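Local coordinates for protein endo-beta-mannanase (Opitutaceae bacterium TAV5, PDB 7BOB) that probably cleaves mannose units from the ends of beta-1,4-linked mannan chains, as a homotrimeric exo-beta-1,4-mannosidase of glycoside hydrolase family 5, at residues 65-70 with 111-116. Residues are numbered along the deposited sequence; the frame is centred on the assembly and turned at random.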
loop_
_atom_site.group_PDB
_atom_site.type_symbol
_atom_site.label_atom_id
_atom_site.label_comp_id
_atom_site.label_asym_id
_atom_site.label_seq_id
_atom_site.Cartn_x
_atom_site.Cartn_y
_atom_site.Cartn_z
ATOM N N ASP A 65 -22.218 -18.859 21.510
ATOM C CA ASP A 65 -22.725 -19.852 22.449
ATOM C C ASP A 65 -24.080 -19.435 22.994
ATOM O O ASP A 65 -24.970 -20.274 23.183
ATOM C CB ASP A 65 -21.734 -20.042 23.604
ATOM C CG ASP A 65 -20.429 -20.697 23.176
ATOM O OD1 ASP A 65 -20.442 -21.647 22.370
ATOM O OD2 ASP A 65 -19.375 -20.274 23.684
ATOM N N PHE A 66 -24.261 -18.138 23.236
ATOM C CA PHE A 66 -25.417 -17.659 23.987
ATOM C C PHE A 66 -26.579 -17.230 23.093
ATOM O O PHE A 66 -27.720 -17.188 23.567
ATOM C CB PHE A 66 -25.014 -16.489 24.898
ATOM C CG PHE A 66 -24.300 -16.907 26.167
ATOM C CD1 PHE A 66 -22.946 -17.241 26.146
ATOM C CD2 PHE A 66 -24.987 -16.968 27.393
ATOM C CE1 PHE A 66 -22.275 -17.628 27.320
ATOM C CE2 PHE A 66 -24.323 -17.356 28.569
ATOM C CZ PHE A 66 -22.971 -17.692 28.535
ATOM N N GLU A 67 -26.332 -16.909 21.825
ATOM C CA GLU A 67 -27.395 -16.573 20.877
ATOM C C GLU A 67 -27.168 -17.322 19.572
ATOM O O GLU A 67 -26.809 -16.723 18.552
ATOM C CB GLU A 67 -27.466 -15.065 20.631
ATOM C CG GLU A 67 -28.809 -14.634 20.073
ATOM C CD GLU A 67 -28.881 -13.159 19.787
ATOM O OE1 GLU A 67 -28.031 -12.404 20.299
ATOM O OE2 GLU A 67 -29.788 -12.752 19.038
ATOM N N PRO A 68 -27.363 -18.646 19.575
ATOM C CA PRO A 68 -27.104 -19.430 18.358
ATOM C C PRO A 68 -28.032 -19.097 17.203
ATOM O O PRO A 68 -27.673 -19.368 16.051
ATOM C CB PRO A 68 -27.296 -20.879 18.822
ATOM C CG PRO A 68 -28.146 -20.768 20.052
ATOM C CD PRO A 68 -27.730 -19.499 20.715
ATOM N N ARG A 69 -29.205 -18.535 17.466
ATOM C CA ARG A 69 -30.110 -18.078 16.424
ATOM C C ARG A 69 -30.600 -16.694 16.818
ATOM O O ARG A 69 -30.605 -16.359 18.005
ATOM C CB ARG A 69 -31.299 -19.052 16.230
ATOM C CG ARG A 69 -30.897 -20.397 15.596
ATOM C CD ARG A 69 -31.935 -21.521 15.838
ATOM N NE ARG A 69 -32.470 -21.497 17.203
ATOM C CZ ARG A 69 -31.858 -22.026 18.270
ATOM N NH1 ARG A 69 -30.682 -22.639 18.128
ATOM N NH2 ARG A 69 -32.414 -21.942 19.480
ATOM N N PRO A 70 -30.982 -15.858 15.856
ATOM C CA PRO A 70 -31.268 -14.449 16.196
ATOM C C PRO A 70 -32.428 -14.349 17.175
ATOM O O PRO A 70 -33.528 -14.831 16.909
ATOM C CB PRO A 70 -31.602 -13.806 14.841
ATOM C CG PRO A 70 -31.124 -14.790 13.805
ATOM C CD PRO A 70 -31.166 -16.143 14.419
ATOM N N PRO A 111 -21.827 -15.046 16.142
ATOM C CA PRO A 111 -22.991 -15.904 15.907
ATOM C C PRO A 111 -23.087 -16.276 14.447
ATOM O O PRO A 111 -22.678 -15.501 13.559
ATOM C CB PRO A 111 -24.173 -15.029 16.353
ATOM C CG PRO A 111 -23.577 -14.118 17.414
ATOM C CD PRO A 111 -22.163 -13.817 16.888
ATOM N N PRO A 112 -23.585 -17.477 14.137
ATOM C CA PRO A 112 -23.629 -17.909 12.727
ATOM C C PRO A 112 -24.502 -17.031 11.845
ATOM O O PRO A 112 -24.255 -16.959 10.637
ATOM C CB PRO A 112 -24.163 -19.345 12.808
ATOM C CG PRO A 112 -24.785 -19.480 14.169
ATOM C CD PRO A 112 -24.037 -18.529 15.064
ATOM N N TRP A 113 -25.483 -16.329 12.416
ATOM C CA TRP A 113 -26.367 -15.459 11.651
ATOM C C TRP A 113 -25.754 -14.102 11.324
ATOM O O TRP A 113 -26.429 -13.266 10.707
ATOM C CB TRP A 113 -27.678 -15.255 12.404
ATOM C CG TRP A 113 -27.520 -15.044 13.875
ATOM C CD1 TRP A 113 -27.580 -16.001 14.861
ATOM C CD2 TRP A 113 -27.306 -13.793 14.547
ATOM N NE1 TRP A 113 -27.434 -15.419 16.091
ATOM C CE2 TRP A 113 -27.259 -14.066 15.930
ATOM C CE3 TRP A 113 -27.170 -12.473 14.114
ATOM C CZ2 TRP A 113 -27.053 -13.065 16.882
ATOM C CZ3 TRP A 113 -26.980 -11.480 15.066
ATOM C CH2 TRP A 113 -26.918 -11.783 16.432
ATOM N N LYS A 114 -24.515 -13.846 11.722
ATOM C CA LYS A 114 -23.797 -12.668 11.261
ATOM C C LYS A 114 -22.880 -13.105 10.124
ATOM O O LYS A 114 -22.023 -13.980 10.313
ATOM C CB LYS A 114 -22.999 -12.013 12.389
ATOM C CG LYS A 114 -21.969 -10.969 11.924
ATOM C CD LYS A 114 -20.898 -10.718 13.001
ATOM C CE LYS A 114 -19.771 -9.783 12.515
ATOM N NZ LYS A 114 -19.201 -10.260 11.236
ATOM N N SER A 115 -23.092 -12.532 8.941
ATOM C CA SER A 115 -22.221 -12.801 7.813
ATOM C C SER A 115 -21.008 -11.881 7.862
ATOM O O SER A 115 -21.004 -10.842 8.539
ATOM C CB SER A 115 -22.964 -12.598 6.498
ATOM O OG SER A 115 -23.045 -11.214 6.214
ATOM N N ASP A 116 -19.966 -12.266 7.122
ATOM C CA ASP A 116 -18.786 -11.413 7.066
ATOM C C ASP A 116 -19.082 -10.086 6.387
ATOM O O ASP A 116 -18.339 -9.126 6.598
ATOM C CB ASP A 116 -17.638 -12.133 6.364
ATOM C CG ASP A 116 -17.393 -13.517 6.932
ATOM O OD1 ASP A 116 -17.521 -13.695 8.175
ATOM O OD2 ASP A 116 -17.099 -14.433 6.130
#
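Trp113 holds CG in the crowded position between its own backbone N and carbonyl carbon (chi1 42°), which lays the indole against 65-70; on the facing segment Glu67 sets CG anti to its backbone N and runs out extended. The indole N-H donates to the main-chain O of Glu67, with NE1 to O at 2.9 Å and an N-H...O angle of 159°. That oxygen lies close to the ring plane, whereas NE1 sits somewhat above the carbonyl plane. Glu67 is the first residue to leave helical geometry after helix 63-66, and its carbonyl is taken by the indole of 111-116. Further along, the side chains cross at about a right angle, and the Glu67 carboxylate comes up to the CZ2 corner of the six-membered ring, CD 3.4 Å from Trp113 CZ2, its plane tilted 49° from the indole. Pro70 lies over one face: its CG stands 3.9 Å from the centroid of the five-membered ring in a CH-pi contact. Pro111 CB borders the opposite face, offset toward the rim, and Pro112 CG meets Pro68 O at 3.4 Å. A type I turn from Pro111 to Lys114, closed by Lys114 N to Pro111 O, carries the tryptophan. The contact thus joins the end of helix 63-66 and the loop after it, beyond barrel strand 56-62, to the loop between strand 107-108 and helix 124-141, in the (beta/alpha)8 barrel domain of this family 5 enzyme. Arg129 of helix 124-141 forms a salt bridge with Glu67 OE2, which also accepts from Gly71 N, while Trp63 NE1 bonds OE1. These partners fix the carboxylate's rotation beside the indole and would be expected to favour its ionised form.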